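Local coordinates for protein yjcS (Bacillus subtilis, PDB 1Q8B) that is of unknown function but, as a member of the antibiotic biosynthesis monooxygenase family with a dimeric alpha-beta barrel type of fold, is probably an enzyme, at residues G47-H52 with I68-E73. Residues are numbered along the deposited sequence; the frame is centred on the assembly and turned at random.
Sequences GCITFH and IWENEE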
loop_
_atom_site.group_PDB
_atom_site.type_symbol
_atom_site.label_atom_id
_atom_site.label_comp_id
_atom_site.label_asym_id
_atom_site.label_seq_id
_atom_site.Cartn_x
_atom_site.Cartn_y
_atom_site.Cartn_z
ATOM N N GLY A 47 11.421 -1.835 -2.385
ATOM C CA GLY A 47 11.034 -2.229 -3.730
ATOM C C GLY A 47 11.049 -1.164 -4.814
ATOM O O GLY A 47 10.750 -1.456 -5.969
ATOM N N CYS A 48 11.402 0.068 -4.463
ATOM C CA CYS A 48 11.431 1.152 -5.443
ATOM C C CYS A 48 12.779 1.330 -6.144
ATOM O O CYS A 48 13.784 1.621 -5.503
ATOM C CB CYS A 48 11.048 2.470 -4.766
ATOM S SG CYS A 48 10.968 3.882 -5.892
ATOM N N ILE A 49 12.799 1.142 -7.460
ATOM C CA ILE A 49 14.025 1.328 -8.229
ATOM C C ILE A 49 14.127 2.833 -8.495
ATOM O O ILE A 49 15.172 3.433 -8.273
ATOM C CB ILE A 49 13.991 0.535 -9.563
ATOM C CG1 ILE A 49 14.077 -0.963 -9.275
ATOM C CG2 ILE A 49 15.150 0.946 -10.456
ATOM C CD1 ILE A 49 13.871 -1.841 -10.497
ATOM N N THR A 50 13.043 3.444 -8.967
ATOM C CA THR A 50 13.031 4.886 -9.194
ATOM C C THR A 50 11.614 5.452 -9.066
ATOM O O THR A 50 10.627 4.771 -9.334
ATOM C CB THR A 50 13.595 5.292 -10.601
ATOM O OG1 THR A 50 12.700 4.860 -11.628
ATOM C CG2 THR A 50 14.952 4.679 -10.844
ATOM N N PHE A 51 11.531 6.700 -8.629
ATOM C CA PHE A 51 10.265 7.398 -8.489
ATOM C C PHE A 51 10.596 8.873 -8.632
ATOM O O PHE A 51 11.420 9.402 -7.886
ATOM C CB PHE A 51 9.634 7.158 -7.115
ATOM C CG PHE A 51 8.245 7.742 -6.971
ATOM C CD1 PHE A 51 7.116 6.959 -7.196
ATOM C CD2 PHE A 51 8.069 9.082 -6.621
ATOM C CE1 PHE A 51 5.829 7.500 -7.072
ATOM C CE2 PHE A 51 6.788 9.632 -6.495
ATOM C CZ PHE A 51 5.665 8.840 -6.720
ATOM N N HIS A 52 9.968 9.533 -9.596
ATOM C CA HIS A 52 10.221 10.948 -9.816
ATOM C C HIS A 52 8.932 11.641 -10.224
ATOM O O HIS A 52 8.185 11.142 -11.065
ATOM C CB HIS A 52 11.290 11.124 -10.903
ATOM C CG HIS A 52 11.721 12.544 -11.115
ATOM N ND1 HIS A 52 12.220 13.331 -10.099
ATOM C CD2 HIS A 52 11.743 13.312 -12.232
ATOM C CE1 HIS A 52 12.530 14.522 -10.581
ATOM N NE2 HIS A 52 12.251 14.537 -11.872
ATOM N N ILE A 68 9.688 3.076 -11.511
ATOM C CA ILE A 68 10.239 1.756 -11.820
ATOM C C ILE A 68 10.230 0.980 -10.494
ATOM O O ILE A 68 10.750 1.455 -9.485
ATOM C CB ILE A 68 11.692 1.808 -12.350
ATOM C CG1 ILE A 68 11.777 2.650 -13.623
ATOM C CG2 ILE A 68 12.166 0.396 -12.684
ATOM C CD1 ILE A 68 13.175 2.694 -14.212
ATOM N N TRP A 69 9.625 -0.202 -10.491
ATOM C CA TRP A 69 9.553 -1.007 -9.276
ATOM C C TRP A 69 10.139 -2.397 -9.491
ATOM O O TRP A 69 10.230 -2.870 -10.625
ATOM C CB TRP A 69 8.100 -1.161 -8.816
ATOM C CG TRP A 69 7.352 0.123 -8.686
ATOM C CD1 TRP A 69 6.645 0.765 -9.666
ATOM C CD2 TRP A 69 7.219 0.923 -7.504
ATOM N NE1 TRP A 69 6.078 1.911 -9.165
ATOM C CE2 TRP A 69 6.413 2.034 -7.841
ATOM C CE3 TRP A 69 7.701 0.806 -6.190
ATOM C CZ2 TRP A 69 6.076 3.025 -6.912
ATOM C CZ3 TRP A 69 7.365 1.795 -5.269
ATOM C CH2 TRP A 69 6.561 2.889 -5.637
ATOM N N GLU A 70 10.528 -3.047 -8.396
ATOM C CA GLU A 70 11.082 -4.395 -8.454
ATOM C C GLU A 70 10.028 -5.349 -8.995
ATOM O O GLU A 70 10.352 -6.338 -9.647
ATOM C CB GLU A 70 11.496 -4.855 -7.061
ATOM C CG GLU A 70 12.684 -4.116 -6.490
ATOM C CD GLU A 70 13.993 -4.540 -7.128
ATOM O OE1 GLU A 70 13.982 -5.472 -7.969
ATOM O OE2 GLU A 70 15.036 -3.944 -6.780
ATOM N N ASN A 71 8.764 -5.037 -8.723
ATOM C CA ASN A 71 7.651 -5.866 -9.170
ATOM C C ASN A 71 6.318 -5.216 -8.810
ATOM O O ASN A 71 6.280 -4.145 -8.203
ATOM C CB ASN A 71 7.743 -7.238 -8.515
ATOM C CG ASN A 71 7.975 -7.140 -7.033
ATOM O OD1 ASN A 71 7.149 -6.604 -6.293
ATOM N ND2 ASN A 71 9.111 -7.640 -6.586
ATOM N N GLU A 72 5.228 -5.872 -9.186
ATOM C CA GLU A 72 3.898 -5.356 -8.917
ATOM C C GLU A 72 3.537 -5.230 -7.445
ATOM O O GLU A 72 2.802 -4.311 -7.073
ATOM C CB GLU A 72 2.855 -6.217 -9.617
ATOM C CG GLU A 72 2.804 -5.987 -11.100
ATOM C CD GLU A 72 1.887 -6.958 -11.803
ATOM O OE1 GLU A 72 0.738 -7.132 -11.336
ATOM O OE2 GLU A 72 2.315 -7.539 -12.826
ATOM N N GLU A 73 4.030 -6.139 -6.606
ATOM C CA GLU A 73 3.712 -6.069 -5.180
ATOM C C GLU A 73 4.321 -4.824 -4.554
ATOM O O GLU A 73 3.737 -4.242 -3.641
ATOM C CB GLU A 73 4.215 -7.304 -4.418
ATOM C CG GLU A 73 3.796 -8.629 -5.011
ATOM C CD GLU A 73 4.793 -9.128 -6.039
ATOM O OE1 GLU A 73 5.947 -9.424 -5.644
ATOM O OE2 GLU A 73 4.429 -9.220 -7.234
#
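Ile68 O accepts two backbone donors, Ile49 N and Thr50 N, and this shared acceptor defines a classic beta bulge between strands 48-55 and 62-69. Both donors reach the oxygen from the same face of its carbonyl plane. The bond from Thr50 N to Ile68 O is the longer at 3.1 Å. It is nevertheless nearly straight, with an N-H...O angle of 168°. Ile49 N lies 2.9 Å from the same Ile68 O. Its bond is bent to 140°. Ile68 N donates in turn to Thr50 O, completing an antiparallel hydrogen-bonded pair. Beyond the bulge, Cys48 faces Trp69 as a non-hydrogen-bonded pair, and Glu70 N closes the strand ends on Gly47 O. That oxygen also receives a CA-H contact from Trp69 CA at 3.5 Å.

The side chains divide between two faces. On one, Cys48 SG lies over the six-membered ring of Trp69, 4.6 Å from its centroid, as a sulfur-aromatic contact; its position anti to the backbone N (chi1 -177°) carries the sulfur over that face. Phe51 runs beside the indole, presenting its ring edge to Trp69 CZ2. Trp69 NE1 is satisfied by Glu67 OE1, and the ring of His78 also meets the indole. On the other face, Ile49 CD1 packs 3.6 Å from Ile68 CG2, while Thr50 OG1 comes within 3.1 Å of Ile68 CG1, a tight polar-to-apolar approach. Met13 of the adjoining strand touches both isoleucines.

Asn71, at the N-cap of helix 72-78, accepts from Ala74 N through OD1. Backbone bonding thus continues through the extra residue of the bulge, with Ile49, where the chain turns a corner, still donating to Ile68 O, while the Cys48 sulfur and the edge of Phe51 pack against the indole of Trp69 where the hairpin of this ferredoxin-like fold leads into a helix.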